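Local coordinates for protein phenolic acid decarboxylase (Sedimentibacter hydroxybenzoicus, PDB 7AE5) that catalyses the reversible, non-oxidative decarboxylation of 4-hydroxybenzoate and 3,4-dihydroxybenzoate with prenylated FMN and manganese, detoxifying phenolic derivatives under anaerobic conditions, at residues K57-S62 against N124-L129; E92-W97 against T325-Y330; I207-L212 against Y252-S257; V269-G274 against Q289-I294. All blocks are in the same frame, centred on the assembly; numbering follows the deposited sequence.

Interaction 1 of 4, residues K57-S62 against N124-L129; sequences KGYKYS and NLFEIL
Tyr59 and Phe126 make the closest meeting of side chains between 57-62 and 124-129. Tyr59 CG is anti to the carbonyl carbon, beside the backbone N (chi1 -72°), which starts the ring toward Phe126. The Tyr59 hydroxyl reaches the rim of the Phe126 ring, with OH 3.2 Å from CD2 and near the plane of that ring. The rings do not stack; Tyr59 CE1 lies 3.9 Å from Phe126 CD2. Tyr61 adds a looser apolar touch, its CE2 at 4.3 Å from Ile128 CD1.

Ring-to-carbonyl contacts come next. The edge of Tyr61 faces Ile128 O, which lies near the ring plane at 3.3 Å from CD2. Tyr59 likewise turns its CD1 edge to Phe126 O.

No direct hydrogen bond joins the two segments. One water does so, accepting from Lys60 N at 3.2 Å and donating to Phe126 O at 3.0 Å. Within 124-129, Phe126 N bonds to Asn124 OD1 at 3.1 Å, an Asx turn.

The Tyr59 hydroxyl hydrogen-bonds to Leu131 O and to Arg36 of the ShdD chain. An alanine at Tyr59 would probably open a gap beside Phe126 CD2 and leave Leu131 O and Arg36 of that chain without their hydroxyl partner.

The contact joins the loop between strands 50-53 and 62-65 of the N-terminal UbiD region to an Asx-turn loop of the Rift-related region, beside the ShdD subunit.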
loop_
_atom_site.group_PDB
_atom_site.type_symbol
_atom_site.label_atom_id
_atom_site.label_comp_id
_atom_site.label_asym_id
_atom_site.label_seq_id
_atom_site.Cartn_x
_atom_site.Cartn_y
_atom_site.Cartn_z
ATOM N N LYS C 57 -28.041 -12.665 51.120
ATOM C CA LYS C 57 -28.077 -12.069 52.451
ATOM C C LYS C 57 -28.819 -10.738 52.438
ATOM O O LYS C 57 -28.494 -9.837 51.659
ATOM C CB LYS C 57 -26.656 -11.872 52.978
ATOM C CG LYS C 57 -26.575 -10.929 54.166
ATOM C CD LYS C 57 -25.141 -10.615 54.553
ATOM C CE LYS C 57 -24.870 -9.119 54.474
ATOM N NZ LYS C 57 -23.828 -8.682 55.446
ATOM N N GLY C 58 -29.815 -10.616 53.316
ATOM C CA GLY C 58 -30.624 -9.423 53.413
ATOM C C GLY C 58 -31.852 -9.413 52.532
ATOM O O GLY C 58 -32.709 -8.536 52.700
ATOM N N TYR C 59 -31.972 -10.359 51.608
ATOM C CA TYR C 59 -33.082 -10.406 50.671
ATOM C C TYR C 59 -33.969 -11.608 50.960
ATOM O O TYR C 59 -33.601 -12.541 51.678
ATOM C CB TYR C 59 -32.574 -10.442 49.226
ATOM C CG TYR C 59 -32.000 -9.124 48.761
ATOM C CD1 TYR C 59 -32.774 -7.969 48.751
ATOM C CD2 TYR C 59 -30.678 -9.027 48.349
ATOM C CE1 TYR C 59 -32.249 -6.760 48.333
ATOM C CE2 TYR C 59 -30.146 -7.825 47.928
ATOM C CZ TYR C 59 -30.935 -6.695 47.920
ATOM O OH TYR C 59 -30.400 -5.499 47.502
ATOM N N LYS C 60 -35.154 -11.572 50.369
ATOM C CA LYS C 60 -36.203 -12.530 50.657
ATOM C C LYS C 60 -36.477 -13.471 49.484
ATOM O O LYS C 60 -37.088 -14.528 49.682
ATOM C CB LYS C 60 -37.460 -11.738 51.076
ATOM C CG LYS C 60 -38.796 -12.448 51.067
ATOM C CD LYS C 60 -39.890 -11.556 50.454
ATOM C CE LYS C 60 -40.486 -10.488 51.367
ATOM N NZ LYS C 60 -41.558 -9.812 50.573
ATOM N N TYR C 61 -35.955 -13.163 48.293
ATOM C CA TYR C 61 -36.292 -13.856 47.051
ATOM C C TYR C 61 -35.049 -14.363 46.323
ATOM O O TYR C 61 -33.956 -14.380 46.897
ATOM C CB TYR C 61 -37.114 -12.905 46.182
ATOM C CG TYR C 61 -38.544 -12.768 46.652
ATOM C CD1 TYR C 61 -39.107 -13.716 47.512
ATOM C CD2 TYR C 61 -39.276 -11.618 46.364
ATOM C CE1 TYR C 61 -40.402 -13.589 47.966
ATOM C CE2 TYR C 61 -40.565 -11.462 46.831
ATOM C CZ TYR C 61 -41.127 -12.455 47.628
ATOM O OH TYR C 61 -42.412 -12.315 48.101
ATOM N N SER C 62 -35.198 -14.778 45.067
ATOM C CA SER C 62 -34.150 -15.500 44.357
ATOM C C SER C 62 -33.539 -14.670 43.231
ATOM O O SER C 62 -34.097 -13.666 42.783
ATOM C CB SER C 62 -34.693 -16.812 43.778
ATOM O OG SER C 62 -35.681 -17.376 44.622
ATOM N N ASN C 124 -41.133 -0.433 47.038
ATOM C CA ASN C 124 -39.738 -0.692 47.374
ATOM C C ASN C 124 -39.263 -1.840 46.495
ATOM O O ASN C 124 -39.676 -2.988 46.692
ATOM C CB ASN C 124 -39.584 -1.030 48.859
ATOM C CG ASN C 124 -38.135 -1.036 49.312
ATOM O OD1 ASN C 124 -37.215 -0.933 48.502
ATOM N ND2 ASN C 124 -37.928 -1.163 50.618
ATOM N N LEU C 125 -38.404 -1.528 45.519
ATOM C CA LEU C 125 -37.904 -2.561 44.619
ATOM C C LEU C 125 -37.045 -3.581 45.351
ATOM O O LEU C 125 -36.939 -4.730 44.909
ATOM C CB LEU C 125 -37.102 -1.932 43.479
ATOM C CG LEU C 125 -37.866 -1.051 42.493
ATOM C CD1 LEU C 125 -36.912 -0.115 41.766
ATOM C CD2 LEU C 125 -38.638 -1.911 41.508
ATOM N N PHE C 126 -36.431 -3.189 46.469
ATOM C CA PHE C 126 -35.537 -4.100 47.173
ATOM C C PHE C 126 -36.299 -5.218 47.871
ATOM O O PHE C 126 -35.761 -6.317 48.042
ATOM C CB PHE C 126 -34.681 -3.323 48.169
ATOM C CG PHE C 126 -33.622 -2.482 47.522
ATOM C CD1 PHE C 126 -33.911 -1.205 47.075
ATOM C CD2 PHE C 126 -32.340 -2.973 47.351
ATOM C CE1 PHE C 126 -32.936 -0.429 46.474
ATOM C CE2 PHE C 126 -31.362 -2.204 46.753
ATOM C CZ PHE C 126 -31.660 -0.931 46.313
ATOM N N GLU C 127 -37.546 -4.966 48.277
ATOM C CA GLU C 127 -38.366 -6.032 48.840
ATOM C C GLU C 127 -38.869 -7.000 47.779
ATOM O O GLU C 127 -39.482 -8.014 48.131
ATOM C CB GLU C 127 -39.545 -5.438 49.614
ATOM C CG GLU C 127 -39.245 -5.193 51.085
ATOM C CD GLU C 127 -40.164 -4.162 51.715
ATOM O OE1 GLU C 127 -41.066 -3.655 51.014
ATOM O OE2 GLU C 127 -39.980 -3.859 52.914
ATOM N N ILE C 128 -38.621 -6.718 46.503
ATOM C CA ILE C 128 -38.984 -7.600 45.402
ATOM C C ILE C 128 -37.748 -8.198 44.740
ATOM O O ILE C 128 -37.679 -9.405 44.507
ATOM C CB ILE C 128 -39.859 -6.859 44.366
ATOM C CG1 ILE C 128 -41.183 -6.418 44.993
ATOM C CG2 ILE C 128 -40.105 -7.737 43.145
ATOM C CD1 ILE C 128 -41.952 -7.542 45.645
ATOM N N LEU C 129 -36.754 -7.363 44.439
ATOM C CA LEU C 129 -35.592 -7.774 43.667
ATOM C C LEU C 129 -34.349 -7.803 44.539
ATOM O O LEU C 129 -34.031 -6.798 45.189
ATOM C CB LEU C 129 -35.370 -6.819 42.489
ATOM C CG LEU C 129 -36.532 -6.645 41.512
ATOM C CD1 LEU C 129 -36.236 -5.521 40.531
ATOM C CD2 LEU C 129 -36.811 -7.944 40.773
HETATM O O HOH W 1 -36.561 -8.802 49.454
#

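Interaction 2 of 4, residues E92-W97 against T325-Y330; sequences ELNRRW and TSVPLY
Val327 packs its CG1 methyl over one face of the Trp97 indole. CG1 is 3.8 Å from the centroid of the five-membered ring and 26° off the ring normal, a CH-pi contact. Its nearest indole atom is CD2, at 3.5 Å. The other methyl, CG2, turns to Leu93 and lies 4.1 Å from its CB. Pro328 reaches the far part of the indole, with CG 3.8 Å from Trp97 CZ2.

The Asn94 amide crosses the Tyr330 side chain at about a right angle, nearest to CD2 and CE2. Its ND2 is 3.4 Å from Tyr330 CE2, and the amide and ring planes stand 89° apart. With CG anti to the backbone N, the Asn94 amide reaches Tyr330. No hydrogen bond crosses between the segments.

Further partners fix the polar ends. Lys331 donates to Asn94 OD1, and Trp97 NE1 bonds to Gly222 O. Phe230 meets the indole edge-to-face. Away from the contact, Glu92 OE2 forms salt bridges with both Arg95 and Arg96; Arg96 NE is 2.9 Å from it.

The short axes of 92-96 and 325-330 approach to 9.8 Å and cross at -61°. Helix 323-336 is kinked at Pro328, whose N makes no bond to the preceding turn. The contact packs helix 86-96 on helix 323-336. Tyr330 and Ser326 of the latter also touch strand 340-347, so this helix lies between helix 86-96 and that strand.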
loop_
_atom_site.group_PDB
_atom_site.type_symbol
_atom_site.label_atom_id
_atom_site.label_comp_id
_atom_site.label_asym_id
_atom_site.label_seq_id
_atom_site.Cartn_x
_atom_site.Cartn_y
_atom_site.Cartn_z
ATOM N N GLU C 92 -32.465 -22.910 11.960
ATOM C CA GLU C 92 -33.781 -22.996 12.582
ATOM C C GLU C 92 -34.339 -21.609 12.878
ATOM O O GLU C 92 -35.531 -21.356 12.670
ATOM C CB GLU C 92 -33.701 -23.833 13.859
ATOM C CG GLU C 92 -35.047 -24.151 14.488
ATOM C CD GLU C 92 -35.942 -24.962 13.571
ATOM O OE1 GLU C 92 -35.420 -25.842 12.854
ATOM O OE2 GLU C 92 -37.167 -24.723 13.572
ATOM N N LEU C 93 -33.491 -20.697 13.363
ATOM C CA LEU C 93 -33.921 -19.316 13.566
ATOM C C LEU C 93 -34.324 -18.659 12.255
ATOM O O LEU C 93 -35.318 -17.924 12.200
ATOM C CB LEU C 93 -32.808 -18.520 14.249
ATOM C CG LEU C 93 -32.944 -18.388 15.761
ATOM C CD1 LEU C 93 -32.002 -17.333 16.293
ATOM C CD2 LEU C 93 -34.376 -17.972 16.045
ATOM N N ASN C 94 -33.564 -18.908 11.188
ATOM C CA ASN C 94 -33.893 -18.318 9.895
ATOM C C ASN C 94 -35.202 -18.876 9.351
ATOM O O ASN C 94 -35.973 -18.152 8.710
ATOM C CB ASN C 94 -32.753 -18.558 8.907
ATOM C CG ASN C 94 -33.058 -18.017 7.527
ATOM O OD1 ASN C 94 -33.240 -16.814 7.346
ATOM N ND2 ASN C 94 -33.119 -18.907 6.543
ATOM N N ARG C 95 -35.471 -20.159 9.598
ATOM C CA ARG C 95 -36.708 -20.763 9.114
ATOM C C ARG C 95 -37.926 -20.178 9.821
ATOM O O ARG C 95 -38.976 -19.983 9.199
ATOM C CB ARG C 95 -36.652 -22.280 9.298
ATOM C CG ARG C 95 -37.855 -23.026 8.742
ATOM C CD ARG C 95 -37.860 -24.480 9.192
ATOM N NE ARG C 95 -38.086 -24.604 10.626
ATOM C CZ ARG C 95 -39.275 -24.520 11.209
ATOM N NH1 ARG C 95 -40.377 -24.318 10.504
ATOM N NH2 ARG C 95 -39.361 -24.641 12.530
ATOM N N ARG C 96 -37.804 -19.882 11.115
ATOM C CA ARG C 96 -38.916 -19.349 11.893
ATOM C C ARG C 96 -39.069 -17.838 11.768
ATOM O O ARG C 96 -40.093 -17.303 12.207
ATOM C CB ARG C 96 -38.741 -19.703 13.374
ATOM C CG ARG C 96 -38.504 -21.178 13.662
ATOM C CD ARG C 96 -38.657 -21.482 15.148
ATOM N NE ARG C 96 -38.247 -22.842 15.477
ATOM C CZ ARG C 96 -37.931 -23.258 16.697
ATOM N NH1 ARG C 96 -37.966 -22.441 17.737
ATOM N NH2 ARG C 96 -37.568 -24.525 16.877
ATOM N N TRP C 97 -38.091 -17.152 11.167
ATOM C CA TRP C 97 -37.989 -15.700 11.307
ATOM C C TRP C 97 -39.217 -14.975 10.768
ATOM O O TRP C 97 -39.689 -14.008 11.379
ATOM C CB TRP C 97 -36.728 -15.195 10.603
ATOM C CG TRP C 97 -36.266 -13.850 11.090
ATOM C CD1 TRP C 97 -36.491 -12.645 10.493
ATOM C CD2 TRP C 97 -35.505 -13.572 12.274
ATOM N NE1 TRP C 97 -35.918 -11.636 11.226
ATOM C CE2 TRP C 97 -35.306 -12.177 12.325
ATOM C CE3 TRP C 97 -34.972 -14.366 13.295
ATOM C CZ2 TRP C 97 -34.600 -11.560 13.354
ATOM C CZ3 TRP C 97 -34.271 -13.751 14.316
ATOM C CH2 TRP C 97 -34.091 -12.362 14.337
ATOM N N THR C 325 -28.723 -10.993 15.175
ATOM C CA THR C 325 -28.035 -10.064 14.287
ATOM C C THR C 325 -27.743 -10.713 12.941
ATOM O O THR C 325 -27.818 -10.054 11.898
ATOM C CB THR C 325 -26.734 -9.581 14.937
ATOM O OG1 THR C 325 -27.022 -8.962 16.197
ATOM C CG2 THR C 325 -26.013 -8.584 14.036
ATOM N N SER C 326 -27.439 -12.014 12.947
ATOM C CA SER C 326 -26.948 -12.685 11.749
ATOM C C SER C 326 -28.069 -13.039 10.780
ATOM O O SER C 326 -27.875 -12.976 9.561
ATOM C CB SER C 326 -26.173 -13.943 12.142
ATOM O OG SER C 326 -25.289 -13.685 13.216
ATOM N N VAL C 327 -29.238 -13.429 11.295
ATOM C CA VAL C 327 -30.339 -13.836 10.417
ATOM C C VAL C 327 -30.818 -12.693 9.523
ATOM O O VAL C 327 -31.004 -12.922 8.317
ATOM C CB VAL C 327 -31.473 -14.462 11.240
ATOM C CG1 VAL C 327 -32.719 -14.640 10.384
ATOM C CG2 VAL C 327 -31.031 -15.801 11.813
ATOM N N PRO C 328 -31.043 -11.469 10.025
ATOM C CA PRO C 328 -31.443 -10.390 9.104
ATOM C C PRO C 328 -30.410 -10.099 8.031
ATOM O O PRO C 328 -30.780 -9.918 6.865
ATOM C CB PRO C 328 -31.650 -9.189 10.038
ATOM C CG PRO C 328 -31.948 -9.794 11.358
ATOM C CD PRO C 328 -31.089 -11.017 11.426
ATOM N N LEU C 329 -29.123 -10.057 8.387
ATOM C CA LEU C 329 -28.091 -9.814 7.382
ATOM C C LEU C 329 -28.061 -10.928 6.346
ATOM O O LEU C 329 -27.875 -10.672 5.150
ATOM C CB LEU C 329 -26.724 -9.668 8.050
ATOM C CG LEU C 329 -26.495 -8.398 8.869
ATOM C CD1 LEU C 329 -25.190 -8.487 9.644
ATOM C CD2 LEU C 329 -26.502 -7.177 7.965
ATOM N N TYR C 330 -28.243 -12.176 6.787
ATOM C CA TYR C 330 -28.291 -13.293 5.850
ATOM C C TYR C 330 -29.443 -13.137 4.865
ATOM O O TYR C 330 -29.289 -13.412 3.670
ATOM C CB TYR C 330 -28.409 -14.611 6.620
ATOM C CG TYR C 330 -28.815 -15.794 5.772
ATOM C CD1 TYR C 330 -27.894 -16.442 4.959
ATOM C CD2 TYR C 330 -30.121 -16.270 5.790
ATOM C CE1 TYR C 330 -28.263 -17.527 4.184
ATOM C CE2 TYR C 330 -30.500 -17.352 5.018
ATOM C CZ TYR C 330 -29.567 -17.977 4.218
ATOM O OH TYR C 330 -29.941 -19.055 3.449
#

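Interaction 3 of 4, residues I207-L212 against Y252-S257; sequences IGNNPL and YVPAGS
Asn209 and Ser257 are brought together by their side-chain torsions. Asn209 CG is anti to its own carbonyl carbon, beside the backbone N (chi1 -71°). The chi2 turn of -64° then points OD1 at Ser257 OG. That OG takes the same position on its own residue, beside the backbone N. Ser257 OG donates to Asn209 OD1 at 2.6 Å. The donor lies in the carbonyl plane, with a C=O...donor angle of 155°. This is the sole hydrogen bond across the contact.

Asn209 OD1 also touches the Pro254 ring, 3.3 Å from CG. The two side chains cross at about a right angle. Close by, the backbones meet through a CA-H...O contact, with Ser257 CA 3.2 Å from Gly208 O. Gly208 has a positive phi, which favours glycine.

Both segments shape their own ends. Pro254 to Ser257 form a type I beta turn, closed by a weak bond of 3.4 Å from Ser257 N to Pro254 O. On the other side, Asn210 is the N-cap of helix 211-217. Its OD1 accepts from Leu212 N at 3.1 Å.

Outside the segments, Thr206 OG1 bonds to Asn209 ND2, while Glu306 accepts from Asn209 N. An alanine at Asn209 would probably leave the buried Ser257 hydroxyl without its acceptor and open a gap beside Pro254.

The side-chain amide is thus used at both ends, OD1 by Ser257 and ND2 by Thr206. This pairing of polar groups satisfies buried atoms and ties the turn after strand 252-254 to the loop leading into helix 211-217, within the Rift-related region.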
loop_
_atom_site.group_PDB
_atom_site.type_symbol
_atom_site.label_atom_id
_atom_site.label_comp_id
_atom_site.label_asym_id
_atom_site.label_seq_id
_atom_site.Cartn_x
_atom_site.Cartn_y
_atom_site.Cartn_z
ATOM N N ILE C 207 -39.533 -8.194 34.148
ATOM C CA ILE C 207 -38.337 -8.907 34.576
ATOM C C ILE C 207 -38.690 -10.375 34.761
ATOM O O ILE C 207 -39.748 -10.704 35.310
ATOM C CB ILE C 207 -37.765 -8.313 35.882
ATOM C CG1 ILE C 207 -37.503 -6.813 35.717
ATOM C CG2 ILE C 207 -36.493 -9.038 36.296
ATOM C CD1 ILE C 207 -37.335 -6.071 37.025
ATOM N N GLY C 208 -37.806 -11.259 34.300
ATOM C CA GLY C 208 -38.042 -12.687 34.404
ATOM C C GLY C 208 -39.060 -13.176 33.395
ATOM O O GLY C 208 -40.250 -13.275 33.706
ATOM N N ASN C 209 -38.606 -13.496 32.185
ATOM C CA ASN C 209 -39.505 -13.770 31.077
ATOM C C ASN C 209 -39.136 -15.070 30.379
ATOM O O ASN C 209 -38.047 -15.623 30.565
ATOM C CB ASN C 209 -39.486 -12.629 30.049
ATOM C CG ASN C 209 -40.162 -11.374 30.557
ATOM O OD1 ASN C 209 -41.364 -11.366 30.821
ATOM N ND2 ASN C 209 -39.393 -10.299 30.687
ATOM N N ASN C 210 -40.087 -15.551 29.579
ATOM C CA ASN C 210 -39.888 -16.537 28.526
ATOM C C ASN C 210 -38.629 -16.148 27.760
ATOM O O ASN C 210 -38.497 -14.989 27.344
ATOM C CB ASN C 210 -41.135 -16.568 27.631
ATOM C CG ASN C 210 -40.993 -17.464 26.406
ATOM O OD1 ASN C 210 -39.970 -18.107 26.184
ATOM N ND2 ASN C 210 -42.045 -17.501 25.598
ATOM N N PRO C 211 -37.673 -17.066 27.580
ATOM C CA PRO C 211 -36.417 -16.688 26.909
ATOM C C PRO C 211 -36.607 -16.109 25.516
ATOM O O PRO C 211 -35.758 -15.329 25.067
ATOM C CB PRO C 211 -35.627 -18.006 26.874
ATOM C CG PRO C 211 -36.633 -19.086 27.159
ATOM C CD PRO C 211 -37.635 -18.455 28.067
ATOM N N LEU C 212 -37.692 -16.456 24.818
ATOM C CA LEU C 212 -37.917 -15.879 23.495
ATOM C C LEU C 212 -38.364 -14.428 23.586
ATOM O O LEU C 212 -38.128 -13.650 22.653
ATOM C CB LEU C 212 -38.951 -16.694 22.717
ATOM C CG LEU C 212 -38.424 -17.881 21.911
ATOM C CD1 LEU C 212 -37.314 -17.448 20.963
ATOM C CD2 LEU C 212 -37.960 -18.993 22.823
ATOM N N TYR C 252 -49.123 -3.594 27.116
ATOM C CA TYR C 252 -49.376 -5.004 27.349
ATOM C C TYR C 252 -48.064 -5.695 27.700
ATOM O O TYR C 252 -47.024 -5.460 27.072
ATOM C CB TYR C 252 -50.032 -5.673 26.133
ATOM C CG TYR C 252 -51.519 -5.376 26.018
ATOM C CD1 TYR C 252 -51.969 -4.093 25.718
ATOM C CD2 TYR C 252 -52.468 -6.371 26.213
ATOM C CE1 TYR C 252 -53.321 -3.814 25.614
ATOM C CE2 TYR C 252 -53.823 -6.099 26.112
ATOM C CZ TYR C 252 -54.242 -4.821 25.813
ATOM O OH TYR C 252 -55.589 -4.549 25.711
ATOM N N VAL C 253 -48.136 -6.523 28.728
ATOM C CA VAL C 253 -46.980 -7.212 29.284
ATOM C C VAL C 253 -47.221 -8.704 29.113
ATOM O O VAL C 253 -48.374 -9.142 28.969
ATOM C CB VAL C 253 -46.737 -6.805 30.756
ATOM C CG1 VAL C 253 -46.696 -5.280 30.886
ATOM C CG2 VAL C 253 -47.801 -7.388 31.657
ATOM N N PRO C 254 -46.159 -9.519 29.116
ATOM C CA PRO C 254 -46.366 -10.964 29.059
ATOM C C PRO C 254 -46.969 -11.539 30.330
ATOM O O PRO C 254 -46.631 -11.150 31.453
ATOM C CB PRO C 254 -44.963 -11.485 28.745
ATOM C CG PRO C 254 -43.991 -10.289 29.043
ATOM C CD PRO C 254 -44.816 -9.252 29.681
ATOM N N ALA C 255 -47.911 -12.477 30.137
ATOM C CA ALA C 255 -48.720 -12.951 31.271
ATOM C C ALA C 255 -47.849 -13.559 32.357
ATOM O O ALA C 255 -48.156 -13.411 33.539
ATOM C CB ALA C 255 -49.769 -13.953 30.786
ATOM N N GLY C 256 -46.730 -14.178 31.984
ATOM C CA GLY C 256 -45.926 -14.936 32.918
ATOM C C GLY C 256 -44.679 -14.277 33.467
ATOM O O GLY C 256 -43.845 -14.980 34.050
ATOM N N SER C 257 -44.516 -12.965 33.314
ATOM C CA SER C 257 -43.347 -12.306 33.881
ATOM C C SER C 257 -43.305 -12.467 35.391
ATOM O O SER C 257 -44.333 -12.422 36.074
ATOM C CB SER C 257 -43.338 -10.822 33.534
ATOM O OG SER C 257 -43.511 -10.634 32.148
#

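Interaction 4 of 4, residues V269-G274 against Q289-I294; sequences VRTVEG and QCEVKI
Thr271 and Gln289 form an antiparallel hydrogen-bonded pair, the one beta bridge between 269-274 and 289-294. Thr271 N donates to Gln289 O at 2.9 Å, and Gln289 N returns a bond to Thr271 O at 2.8 Å. Next to them Arg270 CA makes a CA-H...O contact of 3.2 Å to Gln289 O. The short strand axes stand 99° apart.

Two polar side-chain pairs add to this. Thr271 OG1 donates to Glu291 OE2 at 2.7 Å, meeting it on the anti side and somewhat out of the carboxylate plane. The hydroxyl sits between the backbone N and the carbonyl carbon (chi1 58°), which turns OG1 to Glu291 OE2. Gln289 NE2 makes a weak bond of 3.3 Å to Glu273 OE1, with the amide and carboxylate planes 82° apart. Nearer the backbone, Glu273 CB packs on Gln289 CG at 3.6 Å.

Sulfur and charge meet at Arg270. Cys290 SG lies over one face of the guanidinium, 3.4 Å from Arg270 NH1. The same NH1 bonds in the guanidinium plane to Val269 O at 3.1 Å. NH1 also forms a salt bridge with Glu195.

The acids have outer partners too. Glu291 forms salt bridges with Arg176 and Lys172. Glu273 pairs with Tyr142 and with Arg168, a residue predicted to bind prenylated FMN.

Strand 271-273 pairs here with the long strand 287-299, which further along is flanked by strands 176-179 and 259-265. The ShdD chain packs against this edge, where its Pro61 O accepts from Arg270 NE and its Ile60 touches Gln289.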
loop_
_atom_site.group_PDB
_atom_site.type_symbol
_atom_site.label_atom_id
_atom_site.label_comp_id
_atom_site.label_asym_id
_atom_site.label_seq_id
_atom_site.Cartn_x
_atom_site.Cartn_y
_atom_site.Cartn_z
ATOM N N VAL C 269 -36.548 15.835 33.590
ATOM C CA VAL C 269 -35.664 15.413 34.670
ATOM C C VAL C 269 -34.468 14.697 34.061
ATOM O O VAL C 269 -34.636 13.753 33.279
ATOM C CB VAL C 269 -36.386 14.507 35.681
ATOM C CG1 VAL C 269 -35.387 13.901 36.659
ATOM C CG2 VAL C 269 -37.453 15.294 36.423
ATOM N N ARG C 270 -33.268 15.147 34.417
ATOM C CA ARG C 270 -32.027 14.539 33.956
ATOM C C ARG C 270 -31.103 14.376 35.152
ATOM O O ARG C 270 -30.788 15.356 35.834
ATOM C CB ARG C 270 -31.362 15.391 32.872
ATOM C CG ARG C 270 -32.241 15.623 31.654
ATOM C CD ARG C 270 -32.491 14.337 30.882
ATOM N NE ARG C 270 -33.093 14.609 29.584
ATOM C CZ ARG C 270 -34.398 14.701 29.370
ATOM N NH1 ARG C 270 -35.272 14.512 30.346
ATOM N NH2 ARG C 270 -34.838 14.987 28.149
ATOM N N THR C 271 -30.681 13.139 35.412
ATOM C CA THR C 271 -29.812 12.839 36.540
ATOM C C THR C 271 -28.698 11.910 36.082
ATOM O O THR C 271 -28.817 11.213 35.071
ATOM C CB THR C 271 -30.580 12.201 37.705
ATOM O OG1 THR C 271 -31.213 10.998 37.255
ATOM C CG2 THR C 271 -31.636 13.155 38.246
ATOM N N VAL C 272 -27.612 11.905 36.852
ATOM C CA VAL C 272 -26.411 11.150 36.512
ATOM C C VAL C 272 -26.706 9.658 36.479
ATOM O O VAL C 272 -26.971 9.041 37.517
ATOM C CB VAL C 272 -25.272 11.458 37.502
ATOM C CG1 VAL C 272 -23.967 10.864 37.005
ATOM C CG2 VAL C 272 -25.137 12.957 37.696
ATOM N N GLU C 273 -26.660 9.071 35.287
ATOM C CA GLU C 273 -26.793 7.634 35.099
ATOM C C GLU C 273 -25.462 7.065 34.625
ATOM O O GLU C 273 -24.786 7.663 33.784
ATOM C CB GLU C 273 -27.894 7.305 34.088
ATOM C CG GLU C 273 -28.239 5.827 33.988
ATOM C CD GLU C 273 -27.420 5.097 32.934
ATOM O OE1 GLU C 273 -26.694 5.764 32.167
ATOM O OE2 GLU C 273 -27.504 3.851 32.877
ATOM N N GLY C 274 -25.091 5.910 35.167
ATOM C CA GLY C 274 -23.838 5.288 34.819
ATOM C C GLY C 274 -22.763 5.537 35.858
ATOM O O GLY C 274 -22.988 6.216 36.865
ATOM N N GLN C 289 -29.083 11.369 32.264
ATOM C CA GLN C 289 -30.104 10.619 31.547
ATOM C C GLN C 289 -31.442 10.741 32.267
ATOM O O GLN C 289 -31.578 11.434 33.279
ATOM C CB GLN C 289 -29.678 9.159 31.389
ATOM C CG GLN C 289 -28.228 9.009 30.958
ATOM C CD GLN C 289 -28.070 8.350 29.601
ATOM O OE1 GLN C 289 -28.879 8.556 28.694
ATOM N NE2 GLN C 289 -27.011 7.563 29.449
ATOM N N CYS C 290 -32.440 10.049 31.735
ATOM C CA CYS C 290 -33.802 10.190 32.217
ATOM C C CYS C 290 -34.055 9.265 33.395
ATOM O O CYS C 290 -33.412 8.220 33.540
ATOM C CB CYS C 290 -34.800 9.875 31.107
ATOM S SG CYS C 290 -34.982 11.178 29.893
ATOM N N GLU C 291 -35.012 9.651 34.234
ATOM C CA GLU C 291 -35.492 8.793 35.305
ATOM C C GLU C 291 -36.949 8.404 35.099
ATOM O O GLU C 291 -37.735 9.119 34.467
ATOM C CB GLU C 291 -35.341 9.444 36.684
ATOM C CG GLU C 291 -33.921 9.537 37.193
ATOM C CD GLU C 291 -33.865 9.850 38.680
ATOM O OE1 GLU C 291 -34.939 9.910 39.317
ATOM O OE2 GLU C 291 -32.748 10.003 39.219
ATOM N N VAL C 292 -37.289 7.241 35.645
ATOM C CA VAL C 292 -38.633 6.688 35.592
ATOM C C VAL C 292 -39.133 6.533 37.020
ATOM O O VAL C 292 -38.447 5.944 37.864
ATOM C CB VAL C 292 -38.660 5.335 34.853
ATOM C CG1 VAL C 292 -40.063 4.714 34.885
ATOM C CG2 VAL C 292 -38.173 5.497 33.424
ATOM N N LYS C 293 -40.318 7.068 37.294
ATOM C CA LYS C 293 -40.998 6.790 38.548
ATOM C C LYS C 293 -41.795 5.505 38.390
ATOM O O LYS C 293 -42.423 5.278 37.354
ATOM C CB LYS C 293 -41.920 7.940 38.954
ATOM C CG LYS C 293 -42.362 7.885 40.406
ATOM C CD LYS C 293 -43.228 9.078 40.767
ATOM C CE LYS C 293 -42.745 9.739 42.048
ATOM N NZ LYS C 293 -42.845 8.831 43.226
ATOM N N ILE C 294 -41.749 4.658 39.408
ATOM C CA ILE C 294 -42.418 3.363 39.379
ATOM C C ILE C 294 -43.708 3.505 40.175
ATOM O O ILE C 294 -43.682 3.673 41.398
ATOM C CB ILE C 294 -41.513 2.253 39.928
ATOM C CG1 ILE C 294 -40.503 1.846 38.854
ATOM C CG2 ILE C 294 -42.335 1.045 40.355
ATOM C CD1 ILE C 294 -39.475 0.857 39.324
#

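Interaction 1 touches both interaction 3 and interaction 4. Leu129 CD1 lies 3.7 Å from Ile207 CD1, and Leu125 CD2 lies 3.6 Å from Ile294 CD1. Interactions 3 and 4 do not touch; their nearest atoms are about 8 Å apart. Interaction 2 lies across the chain centre from interactions 1 and 4, with its centre about 22 Å from that of interaction 3. Three contacts approach the predicted cofactor site. The Glu273 side chain is about 3 Å from that of Arg168, Pro254 about 7 Å from Val164, and Trp97 about 11 Å from Glu227. Interaction 1 is remote from it. Interactions 1 and 4 both border the ShdD chain.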